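Long-range contacts in protein LigF (Sphingobium sp. SYK-6, PDB 4XT0), which is a glutathione-binding beta-etherase of the glutathione S-transferase superfamily that cleaves beta-aryl ether bonds in bacterial lignin degradation: residues A15-P20 / Q56-W61; A22-K27 / E75-V80. All coordinates share one frame; numbering follows the deposited sequence.

Interaction 1 (A15-P20 / Q56-W61); sequences ANSLKP and QVPALW. With GSH (glutathione), chain B.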
# COMPACT_ATOMS: atom_id res chain seq x y z
N ALA A 15 -9.32 8.40 -10.90
CA ALA A 15 -8.75 7.23 -10.25
C ALA A 15 -7.23 7.27 -10.26
O ALA A 15 -6.63 8.33 -10.05
CB ALA A 15 -9.28 5.93 -10.93
N ASN A 16 -6.58 6.14 -10.51
CA ASN A 16 -5.13 6.08 -10.30
C ASN A 16 -4.37 6.96 -11.29
O ASN A 16 -3.32 7.52 -10.96
CB ASN A 16 -4.65 4.63 -10.36
CG ASN A 16 -5.05 3.85 -9.13
OD1 ASN A 16 -4.72 4.24 -8.00
ND2 ASN A 16 -5.78 2.76 -9.32
N SER A 17 -4.92 7.11 -12.49
CA SER A 17 -4.32 7.96 -13.53
C SER A 17 -4.20 9.43 -13.11
O SER A 17 -3.26 10.12 -13.50
CB SER A 17 -5.14 7.87 -14.83
OG SER A 17 -5.01 6.60 -15.45
N LEU A 18 -5.17 9.92 -12.34
CA LEU A 18 -5.15 11.33 -11.96
C LEU A 18 -3.90 11.72 -11.15
O LEU A 18 -3.42 12.84 -11.27
CB LEU A 18 -6.43 11.69 -11.18
CG LEU A 18 -6.59 13.17 -10.78
CD1 LEU A 18 -8.06 13.60 -10.79
CD2 LEU A 18 -5.98 13.45 -9.40
N LYS A 19 -3.38 10.79 -10.34
CA LYS A 19 -2.29 11.13 -9.42
C LYS A 19 -1.06 11.67 -10.16
O LYS A 19 -0.68 12.82 -9.93
CB LYS A 19 -1.91 9.92 -8.54
CG LYS A 19 -3.09 9.26 -7.77
CD LYS A 19 -2.56 8.16 -6.82
CE LYS A 19 -3.64 7.21 -6.30
NZ LYS A 19 -3.02 6.02 -5.61
N PRO A 20 -0.45 10.88 -11.09
CA PRO A 20 0.70 11.53 -11.76
C PRO A 20 0.33 12.63 -12.74
O PRO A 20 1.16 13.51 -13.03
CB PRO A 20 1.39 10.36 -12.49
CG PRO A 20 0.29 9.36 -12.75
CD PRO A 20 -0.67 9.50 -11.57
N GLN A 56 -1.72 -2.31 -17.20
CA GLN A 56 -2.51 -1.34 -16.47
C GLN A 56 -1.91 0.05 -16.56
O GLN A 56 -0.73 0.22 -16.87
CB GLN A 56 -2.67 -1.75 -15.00
CG GLN A 56 -3.71 -2.85 -14.80
CD GLN A 56 -4.07 -3.08 -13.34
OE1 GLN A 56 -3.19 -3.20 -12.49
NE2 GLN A 56 -5.37 -3.13 -13.05
N VAL A 57 -2.75 1.05 -16.32
CA VAL A 57 -2.31 2.44 -16.31
C VAL A 57 -2.35 2.92 -14.85
O VAL A 57 -3.07 2.33 -14.03
CB VAL A 57 -3.20 3.33 -17.21
CG1 VAL A 57 -3.11 2.89 -18.68
CG2 VAL A 57 -4.67 3.34 -16.72
N PRO A 58 -1.60 3.97 -14.51
CA PRO A 58 -0.70 4.76 -15.36
C PRO A 58 0.70 4.18 -15.48
O PRO A 58 1.15 3.35 -14.68
CB PRO A 58 -0.65 6.11 -14.64
CG PRO A 58 -0.76 5.74 -13.21
CD PRO A 58 -1.81 4.64 -13.21
N ALA A 59 1.40 4.65 -16.50
CA ALA A 59 2.80 4.30 -16.69
C ALA A 59 3.53 5.56 -17.16
O ALA A 59 3.04 6.26 -18.04
CB ALA A 59 2.94 3.14 -17.70
N LEU A 60 4.65 5.88 -16.53
CA LEU A 60 5.45 7.03 -16.95
C LEU A 60 6.67 6.59 -17.73
O LEU A 60 7.41 5.72 -17.28
CB LEU A 60 5.92 7.87 -15.76
CG LEU A 60 6.77 9.10 -16.14
CD1 LEU A 60 5.84 10.26 -16.50
CD2 LEU A 60 7.74 9.51 -15.03
N TRP A 61 6.88 7.20 -18.88
CA TRP A 61 8.07 6.95 -19.69
C TRP A 61 8.99 8.16 -19.57
O TRP A 61 8.58 9.30 -19.83
CB TRP A 61 7.67 6.70 -21.15
CG TRP A 61 8.75 6.25 -22.10
CD1 TRP A 61 9.02 4.97 -22.48
CD2 TRP A 61 9.65 7.09 -22.84
NE1 TRP A 61 10.05 4.96 -23.39
CE2 TRP A 61 10.45 6.24 -23.63
CE3 TRP A 61 9.86 8.47 -22.91
CZ2 TRP A 61 11.45 6.74 -24.49
CZ3 TRP A 61 10.85 8.96 -23.75
CH2 TRP A 61 11.63 8.09 -24.52
N1 GSH B . -1.44 -0.29 -8.14
CA1 GSH B . -1.65 0.30 -9.47
C1 GSH B . -1.40 1.81 -9.48
O11 GSH B . -0.92 2.34 -10.46
O12 GSH B . -1.72 2.57 -8.42
CB1 GSH B . -3.10 0.02 -9.91
CG1 GSH B . -3.27 0.48 -11.35
CD1 GSH B . -4.72 0.33 -11.78
OE1 GSH B . -5.50 -0.27 -11.07
N2 GSH B . -5.12 0.87 -12.94
CA2 GSH B . -6.52 0.73 -13.39
C2 GSH B . -6.55 -0.04 -14.69
O2 GSH B . -5.56 -0.05 -15.41
CB2 GSH B . -7.10 2.13 -13.67
SG2 GSH B . -7.37 3.08 -12.13
N3 GSH B . -7.67 -0.72 -15.08
CA3 GSH B . -7.66 -1.43 -16.37
C3 GSH B . -7.64 -2.94 -16.24
O31 GSH B . -7.97 -3.61 -17.20
O32 GSH B . -7.25 -3.55 -15.10
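P58 packs its ring against the first turns of helix 15-26. Its CG lies 3.8 Å from P20 CG, the two side chains crossing at about a right angle, and 3.8 Å from the carbonyl O of N16. Beside it, V57 CG2 comes within 3.5 Å of S17 OG. That hydroxyl is hydrogen-bonded to the backbone N of F11. Glutathione, not a direct hydrogen bond, spans the segments. V57 grips the tripeptide with its backbone: V57 O accepts from GSH N2 at 2.7 Å, and V57 N donates to GSH O2 at 3.2 Å. Q56, its side chain extended beyond CG, reaches the glycine carboxylate with NE2, 2.8 Å from GSH O32. From the helix side, N16 ND2 lies 3.2 Å from the thiol sulphur GSH SG2, and A15 CB also touches that sulphur. Further out, K19 NZ forms a salt bridge with D107 and a hydrogen bond with S70, which also bonds glutathione; its bond to N16 OD1 is weak. The peptide bond before P58 is cis, the cis-proline turn characteristic of the thioredoxin fold. It presents both backbone polar groups of V57 to glutathione. Within this contact, V57 backbone and Q56 side-chain bonds hold the peptide, while A15 and N16 lie against the sulphur.

Interaction 2 (A22-K27 / E75-V80); sequences ATLYEK and EYLEDV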
# COMPACT_ATOMS: atom_id res chain seq x y z
N ALA A 22 -2.01 15.01 -12.27
CA ALA A 22 -2.08 16.23 -11.45
C ALA A 22 -0.66 16.68 -11.02
O ALA A 22 -0.34 17.86 -11.03
CB ALA A 22 -2.98 16.01 -10.23
N THR A 23 0.18 15.72 -10.64
CA THR A 23 1.55 16.02 -10.23
C THR A 23 2.32 16.73 -11.36
O THR A 23 2.97 17.73 -11.13
CB THR A 23 2.28 14.73 -9.80
OG1 THR A 23 1.56 14.14 -8.71
CG2 THR A 23 3.73 15.02 -9.35
N LEU A 24 2.19 16.22 -12.59
CA LEU A 24 2.87 16.80 -13.74
C LEU A 24 2.43 18.25 -14.00
O LEU A 24 3.26 19.13 -14.23
CB LEU A 24 2.62 15.94 -15.00
CG LEU A 24 3.34 14.58 -15.00
CD1 LEU A 24 2.65 13.60 -15.96
CD2 LEU A 24 4.83 14.77 -15.34
N TYR A 25 1.12 18.49 -13.94
CA TYR A 25 0.61 19.85 -14.16
C TYR A 25 0.96 20.77 -13.01
O TYR A 25 1.21 21.95 -13.21
CB TYR A 25 -0.91 19.84 -14.35
CG TYR A 25 -1.36 19.43 -15.73
CD1 TYR A 25 -1.37 20.34 -16.78
CD2 TYR A 25 -1.80 18.13 -15.97
CE1 TYR A 25 -1.79 19.96 -18.04
CE2 TYR A 25 -2.22 17.74 -17.23
CZ TYR A 25 -2.21 18.66 -18.26
OH TYR A 25 -2.64 18.29 -19.52
N GLU A 26 0.95 20.26 -11.78
CA GLU A 26 1.26 21.12 -10.64
C GLU A 26 2.72 21.55 -10.68
O GLU A 26 3.07 22.65 -10.23
CB GLU A 26 0.96 20.41 -9.31
CG GLU A 26 -0.52 20.23 -9.02
CD GLU A 26 -1.19 21.48 -8.45
OE1 GLU A 26 -0.54 22.56 -8.36
OE2 GLU A 26 -2.39 21.39 -8.09
N LYS A 27 3.57 20.70 -11.24
CA LYS A 27 5.01 21.00 -11.28
C LYS A 27 5.41 21.72 -12.57
O LYS A 27 6.58 22.08 -12.77
CB LYS A 27 5.81 19.71 -11.08
CG LYS A 27 5.56 19.12 -9.68
CD LYS A 27 6.46 17.90 -9.39
CE LYS A 27 7.92 18.31 -9.23
NZ LYS A 27 8.12 19.37 -8.19
N GLU A 75 6.07 10.21 -6.48
CA GLU A 75 7.29 10.35 -5.67
C GLU A 75 8.52 10.43 -6.57
O GLU A 75 9.44 11.20 -6.29
CB GLU A 75 7.43 9.18 -4.67
CG GLU A 75 6.37 9.19 -3.54
CD GLU A 75 6.99 9.31 -2.15
OE1 GLU A 75 8.00 10.03 -2.01
OE2 GLU A 75 6.46 8.70 -1.20
N TYR A 76 8.53 9.65 -7.65
CA TYR A 76 9.59 9.72 -8.65
C TYR A 76 9.73 11.13 -9.23
O TYR A 76 10.84 11.63 -9.40
CB TYR A 76 9.34 8.71 -9.78
CG TYR A 76 10.36 8.79 -10.91
CD1 TYR A 76 11.61 8.18 -10.80
CD2 TYR A 76 10.05 9.44 -12.11
CE1 TYR A 76 12.55 8.23 -11.84
CE2 TYR A 76 10.98 9.50 -13.17
CZ TYR A 76 12.22 8.89 -13.02
OH TYR A 76 13.15 8.93 -14.04
N LEU A 77 8.61 11.78 -9.53
CA LEU A 77 8.66 13.10 -10.14
C LEU A 77 9.21 14.14 -9.15
O LEU A 77 9.91 15.08 -9.53
CB LEU A 77 7.26 13.51 -10.65
CG LEU A 77 6.81 12.71 -11.88
CD1 LEU A 77 5.34 12.93 -12.19
CD2 LEU A 77 7.67 13.06 -13.11
N GLU A 78 8.89 13.95 -7.88
CA GLU A 78 9.44 14.84 -6.85
C GLU A 78 10.93 14.53 -6.59
O GLU A 78 11.72 15.44 -6.29
CB GLU A 78 8.61 14.72 -5.56
CG GLU A 78 7.40 15.69 -5.53
CD GLU A 78 7.81 17.16 -5.47
OE1 GLU A 78 8.88 17.46 -4.90
OE2 GLU A 78 7.06 18.03 -5.99
N ASP A 79 11.32 13.26 -6.73
CA ASP A 79 12.73 12.87 -6.55
C ASP A 79 13.60 13.48 -7.67
O ASP A 79 14.73 13.91 -7.44
CB ASP A 79 12.90 11.34 -6.58
CG ASP A 79 12.53 10.66 -5.24
OD1 ASP A 79 12.45 11.35 -4.20
OD2 ASP A 79 12.34 9.42 -5.24
N VAL A 80 13.06 13.50 -8.88
CA VAL A 80 13.83 13.89 -10.07
C VAL A 80 13.71 15.39 -10.39
O VAL A 80 14.68 16.03 -10.84
CB VAL A 80 13.37 13.06 -11.29
CG1 VAL A 80 14.04 13.55 -12.57
CG2 VAL A 80 13.69 11.55 -11.06
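Helices 15-26 and 70-80 lie side by side here, with T23 and L77 nearest at 7.7 Å between their CA atoms. L77 points into the gap, with CG anti to the carbonyl carbon (chi1 -71°), which carries CD1 to T23 and L24. This CD1 branch does most of the touching. It meets L24 CD2 at 3.7 Å, the two leucine side chains crossing at about a right angle, and T23 CG2 at 3.9 Å. T23 turns its methyl to L77, while its OG1 bonds back to K19 O one turn earlier. K27 reaches across with a chain bent at chi3 and chi4. Its CE passes 3.8 Å from L77 O, and its NZ forms a salt bridge to E78 OE2 at 2.8 Å. K27 NZ meets that oxygen from above the carboxylate plane, 56° out of it. Both charged groups have second partners in the following loop: K27 NZ bonds to S84 O, and E78 OE2 accepts from L88 N. On the far side of helix 70-80, D79 forms a salt bridge with R100 of the second subunit. The buried ion pair is thus shared with loop backbone, which probably helps offset the cost of burying its charges and ties both helices to that loop.

Both interactions are buried and use helix 15-26 of the thioredoxin-like N-terminal domain, but at different ends. Interaction 1 lies about 7 Å from the centre of the chain and holds the early part of the helix against the turn leading into strand 59-62. Interaction 2 lies about 15 Å from that centre and joins the later part of the helix to helix 70-80. The first depends on proline packing and a shared ligand; the second pairs aliphatic contact with a salt bridge. Their centres are 12 Å apart. L60 connects them: its CD2 packs 3.7 Å from Y76 CD2, linking the strand to helix 70-80, which also packs against the second subunit.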